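OTU domain-containing protein wMelOTU (Wolbachia pipientis wMel, PDB 6W9O) is a bacterial OTU-family cysteine protease that acts as a deubiquitinase, probably cutting ubiquitin from modified proteins as an effector. Local coordinates at residues N41-Q46 with L196-S201; N50-F55 with K74-C79. All coordinates share one frame; numbering follows the deposited sequence.

Interaction 1: residues N41-Q46 with L196-S201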
loop_
_atom_site.group_PDB
_atom_site.type_symbol
_atom_site.label_atom_id
_atom_site.label_comp_id
_atom_site.label_asym_id
_atom_site.label_seq_id
_atom_site.Cartn_x
_atom_site.Cartn_y
_atom_site.Cartn_z
ATOM N N ASN A 41 17.655 -10.401 3.273
ATOM C CA ASN A 41 17.503 -10.234 1.823
ATOM C C ASN A 41 16.606 -9.076 1.446
ATOM O O ASN A 41 16.577 -8.713 0.272
ATOM C CB ASN A 41 17.003 -11.522 1.139
ATOM C CG ASN A 41 15.716 -12.079 1.757
ATOM O OD1 ASN A 41 15.665 -12.324 2.961
ATOM N ND2 ASN A 41 14.678 -12.299 0.943
ATOM N N PHE A 42 15.921 -8.427 2.403
ATOM C CA PHE A 42 15.062 -7.292 2.055
ATOM C C PHE A 42 15.793 -5.981 2.262
ATOM O O PHE A 42 16.788 -5.918 2.993
ATOM C CB PHE A 42 13.757 -7.275 2.887
ATOM C CG PHE A 42 12.755 -8.337 2.426
ATOM C CD1 PHE A 42 11.663 -7.984 1.612
ATOM C CD2 PHE A 42 12.936 -9.668 2.822
ATOM C CE1 PHE A 42 10.762 -8.961 1.173
ATOM C CE2 PHE A 42 12.089 -10.607 2.400
ATOM C CZ PHE A 42 10.977 -10.283 1.594
ATOM N N TYR A 43 15.371 -4.972 1.520
ATOM C CA TYR A 43 16.006 -3.659 1.631
ATOM C C TYR A 43 14.936 -2.618 1.391
ATOM O O TYR A 43 13.891 -2.904 0.809
ATOM C CB TYR A 43 17.151 -3.500 0.617
ATOM C CG TYR A 43 16.715 -3.578 -0.836
ATOM C CD1 TYR A 43 16.501 -2.431 -1.573
ATOM C CD2 TYR A 43 16.570 -4.800 -1.482
ATOM C CE1 TYR A 43 16.129 -2.469 -2.899
ATOM C CE2 TYR A 43 16.186 -4.832 -2.809
ATOM C CZ TYR A 43 15.970 -3.691 -3.511
ATOM O OH TYR A 43 15.571 -3.804 -4.854
ATOM N N VAL A 44 15.195 -1.401 1.882
ATOM C CA VAL A 44 14.304 -0.270 1.658
ATOM C C VAL A 44 14.633 0.394 0.311
ATOM O O VAL A 44 15.737 0.896 0.113
ATOM C CB VAL A 44 14.390 0.730 2.826
ATOM C CG1 VAL A 44 13.392 1.849 2.575
ATOM C CG2 VAL A 44 14.095 0.003 4.138
ATOM N N GLY A 45 13.647 0.423 -0.596
ATOM C CA GLY A 45 13.766 1.053 -1.900
ATOM C C GLY A 45 13.443 2.530 -1.814
ATOM O O GLY A 45 13.396 3.128 -0.738
ATOM N N GLN A 46 13.204 3.124 -2.961
ATOM C CA GLN A 46 12.882 4.536 -3.061
ATOM C C GLN A 46 11.506 4.668 -3.668
ATOM O O GLN A 46 11.142 3.909 -4.545
ATOM C CB GLN A 46 13.866 5.290 -3.951
ATOM C CG GLN A 46 15.158 5.624 -3.260
ATOM C CD GLN A 46 16.107 4.457 -3.287
ATOM O OE1 GLN A 46 16.311 3.833 -4.334
ATOM N NE2 GLN A 46 16.698 4.142 -2.135
ATOM N N LEU A 196 11.768 -4.147 -0.570
ATOM C CA LEU A 196 11.952 -5.036 -1.727
ATOM C C LEU A 196 12.917 -6.142 -1.362
ATOM O O LEU A 196 13.599 -6.099 -0.349
ATOM C CB LEU A 196 12.452 -4.215 -2.919
ATOM C CG LEU A 196 11.495 -3.081 -3.362
ATOM C CD1 LEU A 196 12.100 -2.116 -4.379
ATOM C CD2 LEU A 196 10.191 -3.683 -3.901
ATOM N N ASP A 197 13.000 -7.157 -2.231
ATOM C CA ASP A 197 13.769 -8.380 -1.961
ATOM C C ASP A 197 14.906 -8.450 -2.958
ATOM O O ASP A 197 14.663 -8.484 -4.179
ATOM C CB ASP A 197 12.807 -9.555 -2.135
ATOM C CG ASP A 197 13.406 -10.890 -1.808
ATOM O OD1 ASP A 197 12.583 -11.821 -1.696
ATOM O OD2 ASP A 197 14.636 -11.040 -1.669
ATOM N N ARG A 198 16.150 -8.501 -2.466
ATOM C CA ARG A 198 17.283 -8.597 -3.389
ATOM C C ARG A 198 17.167 -9.819 -4.307
ATOM O O ARG A 198 17.666 -9.805 -5.453
ATOM C CB ARG A 198 18.620 -8.685 -2.637
ATOM C CG ARG A 198 18.894 -7.504 -1.698
ATOM C CD ARG A 198 20.270 -7.682 -1.016
ATOM N NE ARG A 198 20.779 -6.368 -0.638
ATOM C CZ ARG A 198 20.470 -5.779 0.511
ATOM N NH1 ARG A 198 19.664 -6.398 1.369
ATOM N NH2 ARG A 198 20.948 -4.568 0.798
ATOM N N ASN A 199 16.593 -10.908 -3.797
ATOM C CA ASN A 199 16.520 -12.134 -4.568
ATOM C C ASN A 199 15.649 -11.962 -5.795
ATOM O O ASN A 199 15.812 -12.752 -6.738
ATOM C CB ASN A 199 15.914 -13.255 -3.688
ATOM C CG ASN A 199 16.858 -13.734 -2.604
ATOM O OD1 ASN A 199 18.064 -13.708 -2.780
ATOM N ND2 ASN A 199 16.302 -14.213 -1.473
ATOM N N LYS A 200 14.751 -10.994 -5.806
ATOM C CA LYS A 200 13.785 -10.775 -6.880
ATOM C C LYS A 200 14.107 -9.532 -7.690
ATOM O O LYS A 200 13.263 -9.069 -8.476
ATOM C CB LYS A 200 12.364 -10.686 -6.296
ATOM C CG LYS A 200 12.043 -11.960 -5.520
ATOM C CD LYS A 200 10.565 -11.920 -5.033
ATOM C CE LYS A 200 10.297 -13.155 -4.192
ATOM N NZ LYS A 200 8.866 -13.215 -3.750
ATOM N N SER A 201 15.260 -8.915 -7.423
ATOM C CA SER A 201 15.671 -7.669 -8.067
ATOM C C SER A 201 16.773 -7.939 -9.073
ATOM O O SER A 201 17.637 -8.782 -8.846
ATOM C CB SER A 201 16.254 -6.677 -7.064
ATOM O OG SER A 201 15.372 -6.469 -5.980
#
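Tyr43 and Leu196 form an antiparallel hydrogen-bonded pair at the margin of the mixed sheet, where the short outermost strand 42-44 adds to the end of strand 191-197. Their backbones exchange two bonds, Tyr43 N to Leu196 O and Leu196 N to Tyr43 O, and the pairing runs on to the turn through Arg198 N, which donates almost straight to Asn41 O (2.8 Å, 171°).

The Tyr43 side chain lies over the partner strand. With chi1 at 62°, CG sits between the backbone N and the carbonyl carbon. CB rests over one face of the Arg198 guanidinium, 4.0 Å from Arg198 CZ. Farther out, CD2 comes 3.6 Å from Arg198 CG, while the backbone N of Arg198 stands at the ring edge. Leu196 CB lies over the ring face, with Tyr43 CZ its nearest atom at 3.6 Å. At the tip, Tyr43 OH donates to Ser201 OG (2.9 Å), which lies in the ring plane; Ser201 OG in turn donates to Asp197 O, so two successive bonds tie the tyrosine to the residues on either side of the 3-10 segment 198-200. Leu206 and Gln209 of helix 203-209 also touch this side chain.

On the sheet face carrying Phe42 and Asp197, Asp197 CB sits over the Phe42 ring in a CH-pi contact, 4.2 Å from Asp197 CB to the ring centroid and offset toward the rim. Beyond it the carboxylate closes the turn. Asp197 OD2 accepts Asn199 N as an Asx turn, and Asn41 ND2 meets the same oxygen at 2.9 Å from the opposite face of the carboxylate plane.

Interaction 2: residues N50-F55 with K74-C79; sequences NGSCFF and KLRNDC
Ser52 OG is gripped side-on by Arg76, which directs two nitrogens to this one oxygen: Arg76 NH2 at 2.9 Å from Ser52 OG and Arg76 NE at 3.1 Å from it. Ser52 OG lies within a few degrees of the guanidinium plane for both bonds, and Asn120 OD1 adds a weak bond to the same hydroxyl. Arg76 NH1 is used elsewhere, donating to the backbone oxygens of Ile117 and Arg122. The buried guanidinium thus joins the loop before helix 53-66 to that around residues 117-122, and these bonds together should fix its rotation.

The arginine passes across Phe55 on its way there. Its chain is extended from CG to NE and runs at about a right angle to the phenylalanine side chain. Arg76 CG lies over the centre of the ring, 3.7 Å from the Phe55 centroid and only 6° off the ring normal, a CH-pi contact. The guanidinium then sets one face over Phe55 CE2, which is 3.4 Å from Arg76 CZ, with the two planes 44° apart. Phe54 CD2 covers the opposite face of the Phe55 ring. Leu75 CB approaches Phe55 CD1 at 3.9 Å, and Cys79 SG stands near the ring plane at Phe55 CE1.

In the loop itself, Asn50 OD1 accepts Ser52 N in an Asx turn. The run Asn-Gly-Ser-Cys-Phe-Phe fits the OTU signature around the nucleophile, consistent with Cys53, at the start of helix 53-66, being the catalytic cysteine; its CB points away from helix 72-84. Helix 72-84 packs against the start of helix 53-66, Leu75 also touching Phe58 and Arg59, while helix 126-137 lies beyond, its Tyr137 touching Leu75 and its Glu129 touching Cys79.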
loop_
_atom_site.group_PDB
_atom_site.type_symbol
_atom_site.label_atom_id
_atom_site.label_comp_id
_atom_site.label_asym_id
_atom_site.label_seq_id
_atom_site.Cartn_x
_atom_site.Cartn_y
_atom_site.Cartn_z
ATOM N N ASN A 50 6.220 13.082 -4.812
ATOM C CA ASN A 50 5.264 14.095 -5.252
ATOM C C ASN A 50 3.927 14.000 -4.523
ATOM O O ASN A 50 2.959 14.669 -4.929
ATOM C CB ASN A 50 5.010 13.943 -6.758
ATOM C CG ASN A 50 4.388 12.589 -7.098
ATOM O OD1 ASN A 50 4.301 11.692 -6.235
ATOM N ND2 ASN A 50 3.970 12.413 -8.357
ATOM N N GLY A 51 3.857 13.220 -3.430
ATOM C CA GLY A 51 2.629 12.968 -2.714
ATOM C C GLY A 51 2.120 11.553 -2.940
ATOM O O GLY A 51 1.184 11.113 -2.249
ATOM N N SER A 52 2.654 10.851 -3.956
ATOM C CA SER A 52 2.172 9.526 -4.301
ATOM C C SER A 52 3.045 8.405 -3.758
ATOM O O SER A 52 2.936 7.271 -4.242
ATOM C CB SER A 52 2.058 9.399 -5.819
ATOM O OG SER A 52 0.970 10.254 -6.239
ATOM N N CYS A 53 3.830 8.657 -2.696
ATOM C CA CYS A 53 4.735 7.598 -2.224
ATOM C C CYS A 53 4.004 6.343 -1.783
ATOM O O CYS A 53 4.587 5.260 -1.849
ATOM C CB CYS A 53 5.600 8.103 -1.065
ATOM S SG CYS A 53 4.691 8.549 0.447
ATOM N N PHE A 54 2.768 6.440 -1.257
ATOM C CA PHE A 54 2.086 5.213 -0.856
ATOM C C PHE A 54 1.821 4.363 -2.070
ATOM O O PHE A 54 2.134 3.156 -2.084
ATOM C CB PHE A 54 0.723 5.535 -0.175
ATOM C CG PHE A 54 -0.096 4.315 0.027
ATOM C CD1 PHE A 54 0.245 3.389 1.035
ATOM C CD2 PHE A 54 -1.110 4.033 -0.848
ATOM C CE1 PHE A 54 -0.427 2.198 1.156
ATOM C CE2 PHE A 54 -1.814 2.838 -0.749
ATOM C CZ PHE A 54 -1.455 1.899 0.257
ATOM N N PHE A 55 1.249 4.978 -3.098
ATOM C CA PHE A 55 0.889 4.246 -4.317
ATOM C C PHE A 55 2.123 3.714 -5.013
ATOM O O PHE A 55 2.116 2.565 -5.533
ATOM C CB PHE A 55 0.109 5.193 -5.237
ATOM C CG PHE A 55 -1.162 5.703 -4.582
ATOM C CD1 PHE A 55 -2.294 4.923 -4.507
ATOM C CD2 PHE A 55 -1.166 6.976 -4.016
ATOM C CE1 PHE A 55 -3.426 5.374 -3.873
ATOM C CE2 PHE A 55 -2.314 7.431 -3.386
ATOM C CZ PHE A 55 -3.432 6.648 -3.322
ATOM N N LYS A 74 -2.778 4.673 -12.030
ATOM C CA LYS A 74 -3.815 3.660 -12.149
ATOM C C LYS A 74 -4.287 3.207 -10.769
ATOM O O LYS A 74 -5.483 2.977 -10.589
ATOM C CB LYS A 74 -3.259 2.472 -12.951
ATOM C CG LYS A 74 -4.215 1.244 -13.044
ATOM C CD LYS A 74 -5.523 1.527 -13.697
ATOM C CE LYS A 74 -6.216 0.199 -14.093
ATOM N NZ LYS A 74 -7.537 0.496 -14.732
ATOM N N LEU A 75 -3.374 3.112 -9.784
ATOM C CA LEU A 75 -3.780 2.723 -8.435
ATOM C C LEU A 75 -4.714 3.772 -7.820
ATOM O O LEU A 75 -5.722 3.414 -7.192
ATOM C CB LEU A 75 -2.574 2.485 -7.524
ATOM C CG LEU A 75 -1.737 1.306 -8.016
ATOM C CD1 LEU A 75 -0.471 1.304 -7.173
ATOM C CD2 LEU A 75 -2.476 -0.038 -7.819
ATOM N N ARG A 76 -4.438 5.072 -8.046
ATOM C CA ARG A 76 -5.390 6.102 -7.600
ATOM C C ARG A 76 -6.718 5.934 -8.318
ATOM O O ARG A 76 -7.784 6.036 -7.706
ATOM C CB ARG A 76 -4.831 7.513 -7.854
ATOM C CG ARG A 76 -3.661 7.883 -6.933
ATOM C CD ARG A 76 -3.184 9.291 -7.289
ATOM N NE ARG A 76 -2.122 9.757 -6.373
ATOM C CZ ARG A 76 -2.357 10.285 -5.164
ATOM N NH1 ARG A 76 -3.610 10.407 -4.673
ATOM N NH2 ARG A 76 -1.313 10.685 -4.433
ATOM N N ASN A 77 -6.687 5.636 -9.633
ATOM C CA ASN A 77 -7.948 5.448 -10.360
ATOM C C ASN A 77 -8.744 4.244 -9.839
ATOM O O ASN A 77 -9.982 4.280 -9.837
ATOM C CB ASN A 77 -7.656 5.262 -11.840
ATOM C CG ASN A 77 -8.899 5.416 -12.646
ATOM O OD1 ASN A 77 -9.460 6.538 -12.738
ATOM N ND2 ASN A 77 -9.363 4.307 -13.252
ATOM N N ASP A 78 -8.053 3.194 -9.394
ATOM C CA ASP A 78 -8.739 2.035 -8.800
ATOM C C ASP A 78 -9.486 2.460 -7.535
ATOM O O ASP A 78 -10.589 1.970 -7.246
ATOM C CB ASP A 78 -7.711 0.974 -8.367
ATOM C CG ASP A 78 -6.980 0.266 -9.553
ATOM O OD1 ASP A 78 -7.535 0.206 -10.682
ATOM O OD2 ASP A 78 -5.851 -0.207 -9.271
ATOM N N CYS A 79 -8.934 3.441 -6.822
ATOM C CA CYS A 79 -9.604 3.897 -5.604
ATOM C C CYS A 79 -10.775 4.791 -5.957
ATOM O O CYS A 79 -11.848 4.695 -5.345
ATOM C CB CYS A 79 -8.587 4.639 -4.718
ATOM S SG CYS A 79 -7.305 3.485 -4.066
#

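The two contacts lie at different depths of one fold, their centres about 21 Å apart. Interaction 1 is partly buried at the sheet margin, about 16 Å from the chain centre, and relies largely on backbone pairing, with side-chain bonds finishing a turn. Interaction 2 is wholly buried, about 9 Å from the centre, and joins helix 72-84 to the loop and start of helix 53-66 mainly through side chains: an arginine bonded to a serine and laid over an aromatic ring. Its segments fall within the chain loop that 41-46 and 196-201 close. Helix 53-66 relates both, since its start belongs to interaction 2 and its later residues Gln60 and Gln64 touch Leu196.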